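Local coordinates for protein AcrVIA1 (Listeria seeligeri, PDB 6VRB) that probably inhibits the RNA-guided ribonuclease Cas13a of type VI-A CRISPR systems, acting as an anti-CRISPR protein, at residues I182-I186 against L219-S223; A88-E92 against Y118-A122. All coordinates share one frame; numbering follows the deposited sequence.

Contact 1 (I182-I186 against L219-S223)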
loop_
_atom_site.group_PDB
_atom_site.type_symbol
_atom_site.label_atom_id
_atom_site.label_comp_id
_atom_site.label_asym_id
_atom_site.label_seq_id
_atom_site.Cartn_x
_atom_site.Cartn_y
_atom_site.Cartn_z
ATOM N N ILE C 182 -25.715 32.293 29.651
ATOM C CA ILE C 182 -24.996 32.091 28.356
ATOM C C ILE C 182 -25.676 30.982 27.546
ATOM O O ILE C 182 -25.849 31.170 26.327
ATOM C CB ILE C 182 -23.500 31.807 28.586
ATOM C CG1 ILE C 182 -22.779 33.026 29.165
ATOM C CG2 ILE C 182 -22.843 31.329 27.300
ATOM C CD1 ILE C 182 -21.286 32.852 29.304
ATOM N N GLN C 183 -26.077 29.893 28.207
ATOM C CA GLN C 183 -26.724 28.749 27.510
ATOM C C GLN C 183 -28.041 29.216 26.883
ATOM O O GLN C 183 -28.310 28.836 25.727
ATOM C CB GLN C 183 -26.972 27.600 28.489
ATOM C CG GLN C 183 -27.403 26.306 27.812
ATOM C CD GLN C 183 -27.794 25.248 28.813
ATOM O OE1 GLN C 183 -27.943 25.516 30.004
ATOM N NE2 GLN C 183 -27.964 24.026 28.334
ATOM N N GLY C 184 -28.795 30.055 27.601
ATOM C CA GLY C 184 -30.097 30.547 27.110
ATOM C C GLY C 184 -29.957 31.337 25.820
ATOM O O GLY C 184 -30.775 31.118 24.906
ATOM N N LYS C 185 -28.931 32.188 25.726
ATOM C CA LYS C 185 -28.718 33.006 24.503
ATOM C C LYS C 185 -28.462 32.079 23.309
ATOM O O LYS C 185 -29.045 32.327 22.237
ATOM C CB LYS C 185 -27.520 33.938 24.703
ATOM C CG LYS C 185 -27.634 34.913 25.867
ATOM C CD LYS C 185 -26.393 35.759 26.052
ATOM C CE LYS C 185 -26.490 36.717 27.219
ATOM N NZ LYS C 185 -25.254 37.518 27.374
ATOM N N ILE C 186 -27.651 31.035 23.507
ATOM C CA ILE C 186 -27.316 30.074 22.413
ATOM C C ILE C 186 -28.589 29.353 21.956
ATOM O O ILE C 186 -28.782 29.214 20.733
ATOM C CB ILE C 186 -26.230 29.078 22.867
ATOM C CG1 ILE C 186 -25.049 29.790 23.532
ATOM C CG2 ILE C 186 -25.780 28.206 21.706
ATOM C CD1 ILE C 186 -23.996 28.854 24.075
ATOM N N LEU C 219 -20.390 32.550 21.473
ATOM C CA LEU C 219 -21.047 32.319 22.750
ATOM C C LEU C 219 -20.562 31.017 23.381
ATOM O O LEU C 219 -20.268 30.977 24.578
ATOM C CB LEU C 219 -22.567 32.292 22.580
ATOM C CG LEU C 219 -23.233 33.631 22.260
ATOM C CD1 LEU C 219 -24.733 33.455 22.089
ATOM C CD2 LEU C 219 -22.931 34.649 23.348
ATOM N N GLU C 220 -20.430 29.961 22.579
ATOM C CA GLU C 220 -19.966 28.683 23.126
ATOM C C GLU C 220 -18.547 28.792 23.687
ATOM O O GLU C 220 -18.231 28.268 24.781
ATOM C CB GLU C 220 -20.033 27.580 22.069
ATOM C CG GLU C 220 -21.446 27.164 21.696
ATOM C CD GLU C 220 -21.474 25.942 20.802
ATOM O OE1 GLU C 220 -20.389 25.465 20.411
ATOM O OE2 GLU C 220 -22.582 25.458 20.491
ATOM N N GLN C 221 -17.693 29.509 22.957
ATOM C CA GLN C 221 -16.320 29.672 23.412
ATOM C C GLN C 221 -16.306 30.409 24.743
ATOM O O GLN C 221 -15.640 29.981 25.690
ATOM C CB GLN C 221 -15.484 30.427 22.377
ATOM C CG GLN C 221 -15.117 29.602 21.156
ATOM C CD GLN C 221 -14.125 30.308 20.255
ATOM O OE1 GLN C 221 -13.851 31.496 20.425
ATOM N NE2 GLN C 221 -13.580 29.580 19.288
ATOM N N HIS C 222 -17.118 31.462 24.851
ATOM C CA HIS C 222 -17.204 32.249 26.111
ATOM C C HIS C 222 -17.715 31.353 27.248
ATOM O O HIS C 222 -17.232 31.511 28.384
ATOM C CB HIS C 222 -18.076 33.495 25.909
ATOM C CG HIS C 222 -18.227 34.333 27.134
ATOM N ND1 HIS C 222 -17.175 35.049 27.672
ATOM C CD2 HIS C 222 -19.296 34.582 27.920
ATOM C CE1 HIS C 222 -17.588 35.698 28.742
ATOM N NE2 HIS C 222 -18.888 35.427 28.916
ATOM N N SER C 223 -18.657 30.455 26.940
ATOM C CA SER C 223 -19.282 29.539 27.934
ATOM C C SER C 223 -18.247 28.600 28.569
ATOM O O SER C 223 -18.320 28.398 29.794
ATOM C CB SER C 223 -20.390 28.754 27.284
ATOM O OG SER C 223 -20.967 27.840 28.209
#

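Contact 2 (A88-E92 against Y118-A122)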
loop_
_atom_site.group_PDB
_atom_site.type_symbol
_atom_site.label_atom_id
_atom_site.label_comp_id
_atom_site.label_asym_id
_atom_site.label_seq_id
_atom_site.Cartn_x
_atom_site.Cartn_y
_atom_site.Cartn_z
ATOM N N ALA C 88 -6.597 -1.755 30.632
ATOM C CA ALA C 88 -7.778 -1.855 29.788
ATOM C C ALA C 88 -7.847 -3.160 29.011
ATOM O O ALA C 88 -8.909 -3.489 28.485
ATOM C CB ALA C 88 -7.833 -0.678 28.822
ATOM N N SER C 89 -6.752 -3.901 28.911
ATOM C CA SER C 89 -6.803 -5.243 28.357
ATOM C C SER C 89 -7.469 -6.232 29.297
ATOM O O SER C 89 -8.086 -7.192 28.828
ATOM C CB SER C 89 -5.392 -5.724 28.023
ATOM O OG SER C 89 -4.608 -5.836 29.193
ATOM N N VAL C 90 -7.363 -6.014 30.607
ATOM C CA VAL C 90 -8.103 -6.814 31.576
ATOM C C VAL C 90 -9.597 -6.537 31.462
ATOM O O VAL C 90 -10.418 -7.455 31.542
ATOM C CB VAL C 90 -7.564 -6.529 32.989
ATOM C CG1 VAL C 90 -8.372 -7.239 34.052
ATOM C CG2 VAL C 90 -6.115 -6.937 33.076
ATOM N N PHE C 91 -9.967 -5.275 31.241
ATOM C CA PHE C 91 -11.367 -4.892 31.077
ATOM C C PHE C 91 -11.982 -5.524 29.835
ATOM O O PHE C 91 -13.131 -5.974 29.865
ATOM C CB PHE C 91 -11.452 -3.369 31.008
ATOM C CG PHE C 91 -12.837 -2.834 30.868
ATOM C CD1 PHE C 91 -13.674 -2.748 31.957
ATOM C CD2 PHE C 91 -13.297 -2.397 29.643
ATOM C CE1 PHE C 91 -14.941 -2.243 31.823
ATOM C CE2 PHE C 91 -14.565 -1.902 29.508
ATOM C CZ PHE C 91 -15.385 -1.820 30.596
ATOM N N GLU C 92 -11.229 -5.573 28.735
ATOM C CA GLU C 92 -11.714 -6.172 27.499
ATOM C C GLU C 92 -11.793 -7.680 27.579
ATOM O O GLU C 92 -12.668 -8.271 26.948
ATOM C CB GLU C 92 -10.799 -5.808 26.341
ATOM C CG GLU C 92 -10.824 -4.372 25.948
ATOM C CD GLU C 92 -9.677 -4.017 25.036
ATOM O OE1 GLU C 92 -8.823 -4.891 24.786
ATOM O OE2 GLU C 92 -9.600 -2.856 24.594
ATOM N N TYR C 118 -13.950 4.006 25.018
ATOM C CA TYR C 118 -13.509 4.437 26.335
ATOM C C TYR C 118 -13.703 5.923 26.579
ATOM O O TYR C 118 -13.760 6.332 27.740
ATOM C CB TYR C 118 -12.056 4.050 26.520
ATOM C CG TYR C 118 -11.864 2.577 26.735
ATOM C CD1 TYR C 118 -12.879 1.797 27.265
ATOM C CD2 TYR C 118 -10.693 1.951 26.353
ATOM C CE1 TYR C 118 -12.712 0.461 27.451
ATOM C CE2 TYR C 118 -10.523 0.611 26.537
ATOM C CZ TYR C 118 -11.531 -0.126 27.077
ATOM O OH TYR C 118 -11.350 -1.463 27.253
ATOM N N GLU C 119 -13.817 6.734 25.534
ATOM C CA GLU C 119 -14.169 8.134 25.702
ATOM C C GLU C 119 -15.669 8.360 25.755
ATOM O O GLU C 119 -16.102 9.501 25.919
ATOM C CB GLU C 119 -13.554 8.972 24.585
ATOM C CG GLU C 119 -12.059 9.129 24.717
ATOM C CD GLU C 119 -11.445 9.862 23.552
ATOM O OE1 GLU C 119 -12.179 10.160 22.590
ATOM O OE2 GLU C 119 -10.226 10.125 23.593
ATOM N N CYS C 120 -16.467 7.311 25.597
ATOM C CA CYS C 120 -17.881 7.364 25.921
ATOM C C CYS C 120 -18.182 6.748 27.277
ATOM O O CYS C 120 -19.218 7.056 27.868
ATOM C CB CYS C 120 -18.698 6.661 24.839
ATOM S SG CYS C 120 -18.656 7.463 23.218
ATOM N N LEU C 121 -17.297 5.887 27.776
ATOM C CA LEU C 121 -17.478 5.292 29.091
ATOM C C LEU C 121 -16.995 6.213 30.198
ATOM O O LEU C 121 -17.631 6.306 31.252
ATOM C CB LEU C 121 -16.737 3.960 29.184
ATOM C CG LEU C 121 -17.247 2.753 28.404
ATOM C CD1 LEU C 121 -16.273 1.609 28.543
ATOM C CD2 LEU C 121 -18.597 2.345 28.933
ATOM N N ALA C 122 -15.872 6.886 29.988
ATOM C CA ALA C 122 -15.218 7.619 31.059
ATOM C C ALA C 122 -15.739 9.049 31.123
ATOM O O ALA C 122 -16.454 9.521 30.239
ATOM C CB ALA C 122 -13.707 7.588 30.870
#

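Contact 1 (I182-I186 against L219-S223)
Ile182 faces Ser223 and Ile186 faces Leu219 on two helical segments that run nearly antiparallel, their directions 163° apart and their axes approaching to 9.7 Å. The register follows from these two pairs, with the CA atoms of Ile182 and Ser223 6.3 Å apart and those of Ile186 and Leu219 6.7 Å apart. Ile182 works mainly through its CG2 methyl, which lies 3.6 Å from Ser223 CB and also rests 3.8 Å from Leu219 O. A chi1 of -67° sets CG2 anti to the backbone N, and this is the branch that meets Ser223; the CG1 arm lies toward His222, but the details of that pair are doubtful.

Both segments lie toward the open end of a long helical hairpin, away from the short connection between helix 178-199 and helix 207-228. One helical turn further on, Ile186 and Leu219 lie alongside one another, pointing opposite ways, with Ile186 CG1 reaching 3.7 Å from Leu219 CB. The CD1 end of the same isoleucine goes on to meet Glu220 CG at 3.9 Å, so the aliphatic stem of the glutamate borders the apolar seam. On the other flank, Lys185 CB touches Leu219 CD1 at 3.9 Å. Beyond the two segments, Leu219 also packs on Ile189 and Ser223 on Tyr179, extending the seam in both directions.

Contact 2 (A88-E92 against Y118-A122)
Ala88 and Tyr118 give the closest backbone approach here, yet their CA atoms are still 9.2 Å apart, so side chains must span the gap between the start of helix 88-94 and the end of helix 115-121. Tyr118 does most of the spanning. Its ring pushes in with the hydroxyl end leading, and that end meets Ala88, Phe91 and Glu92, all from one short helical segment. The Ala88 methyl sits obliquely to the ring, with CB 3.8 Å from Tyr118 CE2. Phe91 takes another part of the ring: its CG is anti to the backbone N (chi1 -179°), which sends the phenyl out toward the tyrosine.

The two aromatic side chains reach past one another from opposing helices, their ring planes at 63° and their centroids 5.7 Å apart. Each meets the other near its edge: Tyr118 OH lies close to the Phe91 plane, 3.2 Å from CD2 of Phe91, and Phe91 CE2 lies near the tyrosine plane, 3.6 Å from Tyr118 CE1. Glu92 passes the ring at a slant, its CG 3.2 Å from Tyr118 OH and its carboxylate turned only 13° from the plane of the ring. Leu121 CD1 meets Phe91 CE2 at 4.0 Å, so it touches Phe91 while lying in plane at the tyrosine's edge.

Trp54 meets Phe91 edge-to-face, Phe63 meets the Tyr118 ring, and Leu74 of strand 73-78 touches both residues. On helix 88-94 itself, Ser89 packs on a phosphate and Val90 on a sugar of the bound RNA. The arrangement is that of a buried aromatic core, joining two helices beside a three-stranded antiparallel sheet and backing an RNA-contacting helix.

In the fold
Both segments of contact 2 precede those of contact 1 in the sequence. Their centres are 32 Å apart, on opposite sides of the chain's centre, and their nearest atoms remain about 17 Å apart. They share no helix or strand. Contact 2 lies near the middle of the chain, where short helices pack beside the sheet of strands 59-62, 73-78 and 83-87, its nearest atom about 4 Å from the bound RNA. Contact 1 belongs to the C-terminal hairpin of helices 178-199 and 207-228; the nearest atom of contact 1 is about 29 Å from the bound RNA. Contact 2 thus belongs to the core beside the RNA, contact 1 to a two-helix arm away from it.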